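Local coordinates for BsaWI endonuclease (Geobacillus stearothermophilus, PDB 4ZSF), which is a restriction endonuclease of the PD-(D/E)XK superfamily that binds DNA as a two-subunit assembly and probably cleaves it with the help of metal ions, at residues 29-32 and 33-36; 35-38 and 39-43; 178-181 and 182-185; 202-205 and 206-209. All coordinates share one frame; numbering follows the deposited sequence. Where two conformers were deposited one is given.

Interaction 1: 29-32 and 33-36; sequences QKKA and IRDT. With nucleotides of chain B.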
loop_
_atom_site.group_PDB
_atom_site.type_symbol
_atom_site.label_atom_id
_atom_site.label_comp_id
_atom_site.label_asym_id
_atom_site.label_seq_id
_atom_site.Cartn_x
_atom_site.Cartn_y
_atom_site.Cartn_z
ATOM N N GLN A 29 -0.670 -11.979 -21.160
ATOM C CA GLN A 29 -0.339 -10.535 -21.119
ATOM C C GLN A 29 1.058 -10.342 -20.552
ATOM O O GLN A 29 1.748 -9.410 -20.965
ATOM C CB GLN A 29 -1.409 -9.757 -20.317
ATOM C CG GLN A 29 -1.360 -10.033 -18.825
ATOM C CD GLN A 29 -2.657 -9.590 -18.134
ATOM O OE1 GLN A 29 -3.613 -9.169 -18.784
ATOM N NE2 GLN A 29 -2.691 -9.724 -16.819
ATOM N N LYS A 30 1.526 -11.221 -19.647
ATOM C CA LYS A 30 2.887 -11.074 -19.129
ATOM C C LYS A 30 3.921 -11.390 -20.216
ATOM O O LYS A 30 4.966 -10.715 -20.333
ATOM C CB LYS A 30 3.119 -11.989 -17.928
ATOM C CG LYS A 30 2.679 -11.243 -16.668
ATOM C CD LYS A 30 3.248 -11.909 -15.378
ATOM C CE LYS A 30 2.863 -13.378 -15.233
ATOM N NZ LYS A 30 3.433 -13.955 -13.896
ATOM N N LYS A 31 3.621 -12.428 -21.002
ATOM C CA LYS A 31 4.497 -12.693 -22.147
ATOM C C LYS A 31 4.541 -11.529 -23.129
ATOM O O LYS A 31 5.614 -11.150 -23.598
ATOM C CB LYS A 31 4.044 -13.959 -22.863
ATOM C CG LYS A 31 5.026 -14.306 -24.022
ATOM C CD LYS A 31 4.736 -15.726 -24.566
ATOM C CE LYS A 31 5.708 -16.085 -25.794
ATOM N NZ LYS A 31 7.161 -15.872 -25.424
ATOM N N ALA A 32 3.378 -10.942 -23.429
ATOM C CA ALA A 32 3.329 -9.777 -24.334
ATOM C C ALA A 32 4.110 -8.590 -23.745
ATOM O O ALA A 32 4.801 -7.871 -24.479
ATOM C CB ALA A 32 1.826 -9.369 -24.579
ATOM N N ILE A 33 4.004 -8.372 -22.430
ATOM C CA ILE A 33 4.749 -7.262 -21.838
ATOM C C ILE A 33 6.267 -7.486 -21.942
ATOM O O ILE A 33 7.029 -6.623 -22.427
ATOM C CB ILE A 33 4.342 -7.047 -20.389
ATOM C CG1 ILE A 33 2.920 -6.494 -20.355
ATOM C CG2 ILE A 33 5.272 -5.998 -19.674
ATOM C CD1 ILE A 33 2.283 -6.653 -18.877
ATOM N N ARG A 34 6.687 -8.662 -21.507
ATOM C CA ARG A 34 8.113 -9.021 -21.467
ATOM C C ARG A 34 8.700 -9.008 -22.868
ATOM O O ARG A 34 9.774 -8.433 -23.136
ATOM C CB ARG A 34 8.168 -10.427 -20.807
ATOM C CG ARG A 34 9.413 -11.148 -20.556
ATOM C CD ARG A 34 8.960 -12.320 -19.598
ATOM N NE ARG A 34 8.312 -13.418 -20.319
ATOM C CZ ARG A 34 7.178 -14.072 -19.991
ATOM N NH1 ARG A 34 6.425 -13.774 -18.931
ATOM N NH2 ARG A 34 6.780 -15.056 -20.792
ATOM N N ASP A 35 8.000 -9.667 -23.785
ATOM C CA ASP A 35 8.596 -9.834 -25.130
ATOM C C ASP A 35 8.508 -8.569 -25.959
ATOM O O ASP A 35 9.364 -8.314 -26.829
ATOM C CB ASP A 35 7.906 -11.004 -25.856
ATOM C CG ASP A 35 8.345 -12.386 -25.316
ATOM O OD1 ASP A 35 9.141 -12.504 -24.323
ATOM O OD2 ASP A 35 7.807 -13.364 -25.875
ATOM N N THR A 36 7.514 -7.727 -25.681
ATOM C CA THR A 36 7.451 -6.455 -26.409
ATOM C C THR A 36 8.582 -5.563 -25.886
ATOM O O THR A 36 9.219 -4.888 -26.691
ATOM C CB THR A 36 6.095 -5.763 -26.250
ATOM O OG1 THR A 36 5.094 -6.649 -26.793
ATOM C CG2 THR A 36 6.060 -4.403 -27.039
ATOM P P DG B 12 0.259 -12.690 -12.362
ATOM O OP1 DG B 12 1.686 -12.250 -12.348
ATOM O OP2 DG B 12 -0.402 -13.166 -13.576
ATOM O "O5'" DG B 12 0.119 -13.872 -11.302
ATOM C "C5'" DG B 12 0.983 -13.893 -10.183
ATOM C "C4'" DG B 12 0.466 -14.893 -9.151
ATOM O "O4'" DG B 12 -0.817 -14.464 -8.679
ATOM C "C3'" DG B 12 0.281 -16.294 -9.651
ATOM O "O3'" DG B 12 1.300 -17.027 -9.058
ATOM C "C2'" DG B 12 -1.110 -16.719 -9.119
ATOM C "C1'" DG B 12 -1.466 -15.588 -8.163
ATOM N N9 DG B 12 -2.906 -15.265 -8.064
ATOM C C8 DG B 12 -3.827 -15.141 -9.093
ATOM N N7 DG B 12 -5.027 -14.809 -8.682
ATOM C C5 DG B 12 -4.877 -14.690 -7.294
ATOM C C6 DG B 12 -5.827 -14.420 -6.308
ATOM O O6 DG B 12 -6.994 -14.181 -6.464
ATOM N N1 DG B 12 -5.274 -14.428 -5.022
ATOM C C2 DG B 12 -3.962 -14.695 -4.748
ATOM N N2 DG B 12 -3.597 -14.675 -3.451
ATOM N N3 DG B 12 -3.059 -14.974 -5.667
ATOM C C4 DG B 12 -3.586 -14.966 -6.911
ATOM P P DC B 11 -5.415 -9.247 -13.948
ATOM O OP1 DC B 11 -4.745 -8.731 -15.186
ATOM O OP2 DC B 11 -6.577 -10.171 -13.996
ATOM O "O5'" DC B 11 -4.325 -9.930 -13.039
ATOM C "C5'" DC B 11 -3.108 -9.193 -12.725
ATOM C "C4'" DC B 11 -2.301 -9.899 -11.640
ATOM O "O4'" DC B 11 -3.055 -9.904 -10.403
ATOM C "C3'" DC B 11 -1.946 -11.360 -11.914
ATOM O "O3'" DC B 11 -0.519 -11.488 -11.727
ATOM C "C2'" DC B 11 -2.728 -12.180 -10.854
ATOM C "C1'" DC B 11 -2.819 -11.141 -9.731
ATOM N N1 DC B 11 -3.981 -11.245 -8.800
ATOM C C2 DC B 11 -3.745 -11.178 -7.423
ATOM O O2 DC B 11 -2.561 -11.179 -7.017
ATOM N N3 DC B 11 -4.815 -11.190 -6.570
ATOM C C4 DC B 11 -6.047 -11.177 -7.036
ATOM N N4 DC B 11 -7.065 -11.134 -6.128
ATOM C C5 DC B 11 -6.314 -11.236 -8.452
ATOM C C6 DC B 11 -5.247 -11.225 -9.278
HETATM O O HOH W 1 9.035 -14.689 -22.779
#
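I33 sits one helical turn after Q29, its N bonded to Q29 O at 2.9 Å. Its branched side chain packs on W53 and V56 of helix 49-65 and on A90 of the second subunit, while Q29 extends to the DNA: Q29 NE2 gives OP1 of DC11 of chain B a nearly straight bond of 2.8 Å (166°). R34 CG lies anti to its own backbone N (chi1 -179°) and the chain bends at chi3, which folds the guanidinium back with one face over K31 CA, toward its rim. R34 NH1 pairs with E93 of the second subunit, a carboxylate shared with K30, whose NZ also meets OP1 of DG12 of chain B at 2.9 Å. D35 takes K31 NZ on the syn lone pair of OD2 at 2.6 Å. D35 OD1 accepts from a water 2.7 Å away, which accepts from R34 NE at 2.9 Å. In T36, buried against helix 3-22, OG1 donates to A32 O at 2.6 Å, beside the bond from T36 N at 3.0 Å. The i to i+4 salt bridge and the threonine bonded back to the preceding turn are familiar along alpha-helices, here helix 25-43 of the N-terminal helical region.

Interaction 2: 35-38 and 39-43; sequences DTMI and SAMRE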
loop_
_atom_site.group_PDB
_atom_site.type_symbol
_atom_site.label_atom_id
_atom_site.label_comp_id
_atom_site.label_asym_id
_atom_site.label_seq_id
_atom_site.Cartn_x
_atom_site.Cartn_y
_atom_site.Cartn_z
ATOM N N ASP A 35 8.000 -9.667 -23.785
ATOM C CA ASP A 35 8.596 -9.834 -25.130
ATOM C C ASP A 35 8.508 -8.569 -25.959
ATOM O O ASP A 35 9.364 -8.314 -26.829
ATOM C CB ASP A 35 7.906 -11.004 -25.856
ATOM C CG ASP A 35 8.345 -12.386 -25.316
ATOM O OD1 ASP A 35 9.141 -12.504 -24.323
ATOM O OD2 ASP A 35 7.807 -13.364 -25.875
ATOM N N THR A 36 7.514 -7.727 -25.681
ATOM C CA THR A 36 7.451 -6.455 -26.409
ATOM C C THR A 36 8.582 -5.563 -25.886
ATOM O O THR A 36 9.219 -4.888 -26.691
ATOM C CB THR A 36 6.095 -5.763 -26.250
ATOM O OG1 THR A 36 5.094 -6.649 -26.793
ATOM C CG2 THR A 36 6.060 -4.403 -27.039
ATOM N N MET A 37 8.792 -5.529 -24.561
ATOM C CA MET A 37 9.895 -4.715 -23.976
ATOM C C MET A 37 11.239 -5.160 -24.623
ATOM O O MET A 37 12.048 -4.352 -25.108
ATOM C CB MET A 37 9.926 -4.869 -22.451
ATOM C CG MET A 37 11.036 -4.043 -21.766
ATOM S SD MET A 37 10.865 -2.245 -22.053
ATOM C CE MET A 37 11.808 -1.723 -20.612
ATOM N N ILE A 38 11.469 -6.461 -24.646
ATOM C CA ILE A 38 12.754 -6.971 -25.174
ATOM C C ILE A 38 12.891 -6.623 -26.660
ATOM O O ILE A 38 13.930 -6.100 -27.070
ATOM C CB ILE A 38 12.877 -8.497 -24.955
ATOM C CG1 ILE A 38 13.058 -8.795 -23.468
ATOM C CG2 ILE A 38 14.100 -9.103 -25.815
ATOM C CD1 ILE A 38 12.931 -10.305 -23.158
ATOM N N SER A 39 11.839 -6.884 -27.435
ATOM C CA SER A 39 11.840 -6.690 -28.892
ATOM C C SER A 39 12.054 -5.241 -29.264
ATOM O O SER A 39 12.842 -4.910 -30.179
ATOM C CB SER A 39 10.516 -7.185 -29.487
ATOM O OG SER A 39 10.655 -7.350 -30.887
ATOM N N ALA A 40 11.374 -4.364 -28.541
ATOM C CA ALA A 40 11.457 -2.922 -28.803
ATOM C C ALA A 40 12.794 -2.381 -28.401
ATOM O O ALA A 40 13.304 -1.458 -29.069
ATOM C CB ALA A 40 10.343 -2.159 -28.034
ATOM N N MET A 41 13.351 -2.878 -27.273
ATOM C CA MET A 41 14.695 -2.402 -26.928
ATOM C C MET A 41 15.689 -2.832 -28.004
ATOM O O MET A 41 16.656 -2.130 -28.265
ATOM C CB MET A 41 15.124 -2.929 -25.577
ATOM C CG MET A 41 14.442 -2.159 -24.428
ATOM S SD MET A 41 15.039 -2.645 -22.784
ATOM C CE MET A 41 14.549 -4.333 -22.750
ATOM N N ARG A 42 15.486 -3.988 -28.615
ATOM C CA ARG A 42 16.309 -4.314 -29.789
ATOM C C ARG A 42 16.020 -3.499 -31.034
ATOM O O ARG A 42 16.944 -3.103 -31.738
ATOM C CB ARG A 42 16.180 -5.807 -30.113
ATOM C CG ARG A 42 16.727 -6.671 -28.946
ATOM C CD ARG A 42 16.432 -8.166 -29.160
ATOM N NE ARG A 42 17.088 -9.022 -28.163
ATOM C CZ ARG A 42 16.694 -10.254 -27.826
ATOM N NH1 ARG A 42 15.643 -10.816 -28.417
ATOM N NH2 ARG A 42 17.387 -10.931 -26.929
ATOM N N GLU A 43 14.766 -3.320 -31.400
ATOM C CA GLU A 43 14.463 -2.570 -32.613
ATOM C C GLU A 43 14.773 -1.095 -32.473
ATOM O O GLU A 43 14.976 -0.384 -33.501
ATOM C CB GLU A 43 12.986 -2.735 -32.979
ATOM C CG GLU A 43 12.604 -4.165 -33.315
ATOM C CD GLU A 43 13.249 -4.669 -34.590
ATOM O OE1 GLU A 43 13.538 -3.846 -35.480
ATOM O OE2 GLU A 43 13.482 -5.892 -34.670
#
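M37 and M41 make the apolar part of this contact, one turn apart on the same flank of the helix. The terminal methyl CE of M41 folds back, through a bend at chi3 (-63°), to lie 3.7 Å from M37 CG, and M41 SD in turn has M37 CE 4.0 Å away. Unbranched, flexible methionines suit a junction between helix 49-65 and the second subunit: both touch I52 of the former and M94 of the latter. With an alanine in place of M41, M37 CG would probably lose the methyl that covers it, and a gap would open toward I52 and that neighbouring M94. The setting is the last turns of helix 25-43, which packs in an N-terminal helical bundle with helices 3-22 and 49-65. A40, small enough to allow close approach, also rests on I52. A second kind of contact joins I38 to R42, whose side chains run alongside each other. I38 CG2 sits over the centre of one guanidinium face, 3.5 Å from R42 CZ, an aliphatic cover on that face. Backbone hydrogen bonds supply the rest, in the regular i to i+4 pattern, from S39 N to D35 O (2.9 Å) through to R42 N to I38 O (3.0 Å).

Interaction 3: 178-181 and 182-185; sequences PSMK and AMEA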
loop_
_atom_site.group_PDB
_atom_site.type_symbol
_atom_site.label_atom_id
_atom_site.label_comp_id
_atom_site.label_asym_id
_atom_site.label_seq_id
_atom_site.Cartn_x
_atom_site.Cartn_y
_atom_site.Cartn_z
ATOM N N PRO A 178 -4.348 -4.225 15.841
ATOM C CA PRO A 178 -4.130 -3.047 16.687
ATOM C C PRO A 178 -5.327 -2.736 17.561
ATOM O O PRO A 178 -5.147 -2.174 18.645
ATOM C CB PRO A 178 -3.904 -1.916 15.685
ATOM C CG PRO A 178 -4.488 -2.404 14.376
ATOM C CD PRO A 178 -4.210 -3.894 14.401
ATOM N N SER A 179 -6.528 -3.097 17.128
ATOM C CA SER A 179 -7.710 -2.855 18.001
ATOM C C SER A 179 -7.559 -3.754 19.254
ATOM O O SER A 179 -7.792 -3.311 20.374
ATOM C CB SER A 179 -9.011 -3.174 17.267
ATOM O OG SER A 179 -10.056 -3.282 18.228
ATOM N N MET A 180 -7.101 -4.979 19.061
ATOM C CA MET A 180 -6.957 -5.904 20.229
ATOM C C MET A 180 -5.852 -5.425 21.177
ATOM O O MET A 180 -5.956 -5.571 22.414
ATOM C CB MET A 180 -6.701 -7.342 19.747
ATOM C CG MET A 180 -8.042 -7.861 19.101
ATOM S SD MET A 180 -7.944 -9.493 18.435
ATOM C CE MET A 180 -8.162 -10.491 19.930
ATOM N N LYS A 181 -4.803 -4.828 20.599
ATOM C CA LYS A 181 -3.803 -4.210 21.446
ATOM C C LYS A 181 -4.350 -3.024 22.270
ATOM O O LYS A 181 -3.931 -2.849 23.436
ATOM C CB LYS A 181 -2.594 -3.765 20.589
ATOM C CG LYS A 181 -1.775 -4.969 20.033
ATOM C CD LYS A 181 -1.437 -5.894 21.163
ATOM C CE LYS A 181 -0.322 -6.884 20.836
ATOM N NZ LYS A 181 0.249 -7.423 22.139
ATOM N N ALA A 182 -5.270 -2.222 21.692
ATOM C CA ALA A 182 -5.896 -1.116 22.416
ATOM C C ALA A 182 -6.734 -1.679 23.566
ATOM O O ALA A 182 -6.723 -1.126 24.675
ATOM C CB ALA A 182 -6.759 -0.265 21.459
ATOM N N MET A 183 -7.437 -2.795 23.321
ATOM C CA MET A 183 -8.233 -3.421 24.409
ATOM C C MET A 183 -7.289 -3.949 25.482
ATOM O O MET A 183 -7.601 -3.850 26.674
ATOM C CB MET A 183 -9.136 -4.556 23.852
ATOM C CG MET A 183 -10.156 -3.984 22.840
ATOM S SD MET A 183 -11.497 -5.134 22.462
ATOM C CE MET A 183 -10.604 -6.369 21.532
ATOM N N GLU A 184 -6.155 -4.524 25.073
ATOM C CA GLU A 184 -5.163 -4.960 26.047
ATOM C C GLU A 184 -4.590 -3.816 26.897
ATOM O O GLU A 184 -4.138 -4.057 28.044
ATOM C CB GLU A 184 -3.994 -5.637 25.357
ATOM C CG GLU A 184 -4.223 -7.041 25.086
ATOM C CD GLU A 184 -2.983 -7.625 24.380
ATOM O OE1 GLU A 184 -1.834 -7.175 24.683
ATOM O OE2 GLU A 184 -3.191 -8.494 23.503
ATOM N N ALA A 185 -4.586 -2.624 26.320
ATOM C CA ALA A 185 -4.115 -1.397 26.984
ATOM C C ALA A 185 -5.195 -0.696 27.768
ATOM O O ALA A 185 -4.948 0.382 28.296
ATOM C CB ALA A 185 -3.557 -0.419 25.954
#
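The backbones of P178-K181 and A182-A185 are joined by four successive i to i+4 hydrogen bonds, from A182 N to P178 O through to A185 N to K181 O, the last strongly bent (132°) where the helix gives way to loop. At the other end P178 has no N-H to offer the turn before it, which goes with the kink there. Among the side chains, M180 and M183 meet at an angle: M183 CE is 3.8 Å from M180 CG and 3.9 Å from M180 CA, brought there by a bend at chi3 (-70°). M183 is the buried member, resting on S189 and H221, and its side chain lies about 10 Å from a bound calcium ion. These turns end helix 172-184, the crossover of a beta-alpha-beta unit between the parallel strands 155-165 and 188-193 of the nuclease sheet. Where the helix lies close to strand 188-193, the methyl of A182 touches S189, and also W134 of helix 129-140 and F144; the buried hydroxyl of S179 is satisfied by G219 O and S189 OG. On the solvent side K181 and E184, three residues apart, run side by side in the same direction. K181 turns at chi2 (-51°) to bring NZ within 3.3 Å of E184 OE1, a salt bridge whose hydrogen bond is weak, and K181 CD lies 3.8 Å from the same oxygen. Long, flexible charged chains suit such an exposed flank.

Interaction 4: 202-205 and 206-209; sequences PKFI and AMVN. With nucleotides of chain C.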
loop_
_atom_site.group_PDB
_atom_site.type_symbol
_atom_site.label_atom_id
_atom_site.label_comp_id
_atom_site.label_asym_id
_atom_site.label_seq_id
_atom_site.Cartn_x
_atom_site.Cartn_y
_atom_site.Cartn_z
ATOM N N PRO A 202 -19.822 -14.845 7.009
ATOM C CA PRO A 202 -19.680 -15.280 8.409
ATOM C C PRO A 202 -18.284 -14.996 8.979
ATOM O O PRO A 202 -18.128 -14.726 10.177
ATOM C CB PRO A 202 -19.929 -16.783 8.334
ATOM C CG PRO A 202 -20.843 -16.933 7.175
ATOM C CD PRO A 202 -20.411 -15.901 6.168
ATOM N N LYS A 203 -17.270 -15.056 8.118
ATOM C CA LYS A 203 -15.912 -14.766 8.554
ATOM C C LYS A 203 -15.821 -13.398 9.216
ATOM O O LYS A 203 -15.221 -13.255 10.280
ATOM C CB LYS A 203 -14.924 -14.836 7.384
ATOM C CG LYS A 203 -13.517 -14.393 7.764
ATOM C CD LYS A 203 -12.756 -13.833 6.580
ATOM C CE LYS A 203 -11.297 -13.548 6.922
ATOM N NZ LYS A 203 -10.543 -14.799 7.194
ATOM N N PHE A 204 -16.420 -12.392 8.606
ATOM C CA PHE A 204 -16.258 -11.066 9.126
ATOM C C PHE A 204 -17.083 -10.812 10.410
ATOM O O PHE A 204 -16.613 -10.149 11.352
ATOM C CB PHE A 204 -16.562 -10.081 8.013
ATOM C CG PHE A 204 -15.520 -10.107 6.893
ATOM C CD1 PHE A 204 -15.817 -10.657 5.642
ATOM C CD2 PHE A 204 -14.232 -9.608 7.111
ATOM C CE1 PHE A 204 -14.873 -10.674 4.628
ATOM C CE2 PHE A 204 -13.277 -9.633 6.098
ATOM C CZ PHE A 204 -13.601 -10.169 4.853
ATOM N N ILE A 205 -18.265 -11.409 10.503
ATOM C CA ILE A 205 -18.971 -11.407 11.788
ATOM C C ILE A 205 -18.094 -12.015 12.896
ATOM O O ILE A 205 -18.034 -11.482 14.009
ATOM C CB ILE A 205 -20.309 -12.177 11.680
ATOM C CG1 ILE A 205 -21.316 -11.346 10.878
ATOM C CG2 ILE A 205 -20.908 -12.450 13.043
ATOM C CD1 ILE A 205 -22.478 -12.206 10.323
ATOM N N ALA A 206 -17.387 -13.101 12.569
ATOM C CA ALA A 206 -16.531 -13.798 13.526
ATOM C C ALA A 206 -15.322 -12.940 13.917
ATOM O O ALA A 206 -14.914 -12.928 15.085
ATOM C CB ALA A 206 -16.075 -15.157 12.947
ATOM N N MET A 207 -14.766 -12.221 12.944
ATOM C CA MET A 207 -13.650 -11.309 13.213
ATOM C C MET A 207 -14.020 -10.249 14.226
ATOM O O MET A 207 -13.139 -9.807 14.988
ATOM C CB MET A 207 -13.167 -10.588 11.952
ATOM C CG MET A 207 -12.455 -11.482 10.997
ATOM S SD MET A 207 -11.460 -10.586 9.785
ATOM C CE MET A 207 -9.951 -10.358 10.722
ATOM N N VAL A 208 -15.284 -9.811 14.226
ATOM C CA VAL A 208 -15.697 -8.758 15.163
ATOM C C VAL A 208 -16.050 -9.423 16.488
ATOM O O VAL A 208 -15.569 -9.012 17.546
ATOM C CB VAL A 208 -16.912 -7.927 14.639
ATOM C CG1 VAL A 208 -17.473 -6.952 15.700
ATOM C CG2 VAL A 208 -16.518 -7.222 13.307
ATOM N N ASN A 209 -16.912 -10.435 16.430
ATOM C CA ASN A 209 -17.529 -10.963 17.653
ATOM C C ASN A 209 -16.751 -12.072 18.308
ATOM O O ASN A 209 -16.999 -12.386 19.489
ATOM C CB ASN A 209 -18.957 -11.489 17.370
ATOM C CG ASN A 209 -19.941 -10.367 17.102
ATOM O OD1 ASN A 209 -19.796 -9.237 17.635
ATOM N ND2 ASN A 209 -20.961 -10.665 16.283
ATOM P P DC C 3 -10.296 -16.097 3.887
ATOM O OP1 DC C 3 -9.995 -16.981 5.036
ATOM O OP2 DC C 3 -11.352 -15.043 3.893
ATOM O "O5'" DC C 3 -8.957 -15.338 3.457
ATOM C "C5'" DC C 3 -7.756 -16.031 3.313
ATOM C "C4'" DC C 3 -6.765 -15.118 2.650
ATOM O "O4'" DC C 3 -6.938 -15.167 1.184
ATOM C "C3'" DC C 3 -6.929 -13.627 3.032
ATOM O "O3'" DC C 3 -5.681 -13.055 3.155
ATOM C "C2'" DC C 3 -7.622 -13.040 1.809
ATOM C "C1'" DC C 3 -6.870 -13.821 0.738
ATOM N N1 DC C 3 -7.420 -13.708 -0.598
ATOM C C2 DC C 3 -6.616 -14.094 -1.682
ATOM O O2 DC C 3 -5.499 -14.575 -1.450
ATOM N N3 DC C 3 -7.098 -13.960 -2.928
ATOM C C4 DC C 3 -8.327 -13.463 -3.131
ATOM N N4 DC C 3 -8.782 -13.398 -4.388
ATOM C C5 DC C 3 -9.161 -13.044 -2.033
ATOM C C6 DC C 3 -8.657 -13.173 -0.800
#
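K203 and M207 stand one turn apart, linked by the bond from M207 N to K203 O (2.9 Å), and the lysine chain then runs outward to the DNA. CB sets off with CG anti to the backbone N (chi1 174°), and the extended chain carries CD over the centre of one face of the F204 ring, covering that face with an aliphatic carbon; OP2 of DC3 of chain C is 3.3 Å from K203 CD. CE passes M207 SD at 4.1 Å, and the bend at chi4 turns NZ to the phosphate, where it makes a weak hydrogen bond to OP1 of DC3 at 3.1 Å; its stronger polar partner is Y215 OH. With an alanine here, the DC3 phosphate would probably lose this cationic partner and the F204 ring its aliphatic cover. Helix 202-209 belongs to the beta-alpha-beta unit between strands 188-193 and 222-226, and P202 suits its first turn, where a backbone N-H is not needed for helix bonding. F204 and M207 lie alongside each other in a Met-aromatic contact: SD is 5.0 Å from the centroid of the F204 ring, approaching obliquely at 59° to the ring normal. In the last turn I205 CG2 touches N209 ND2 at 3.7 Å. N209, about 6 Å from a calcium ion, is buried, and its amide is satisfied by I232 O and R234 N.

Overall arrangement
All four contacts are local, within single helices, but they serve two separate regions. Interactions 1 and 2 follow one another on helix 25-43, share D35 and T36, and both meet the second subunit; interaction 1 is polar, with salt bridges and DNA phosphates, while interaction 2 is more buried and mostly apolar. Interactions 3 and 4, with centres about 17 Å apart, sit on two crossover helices flanking the nuclease sheet, and no other protein chain touches them. Interaction 3 packs A182 and M183 on strand 188-193 and leaves a weak salt bridge on its exposed side. Interaction 4, like interaction 1, sends a lysine to DNA, but it also holds an aromatic ring beside a methionine.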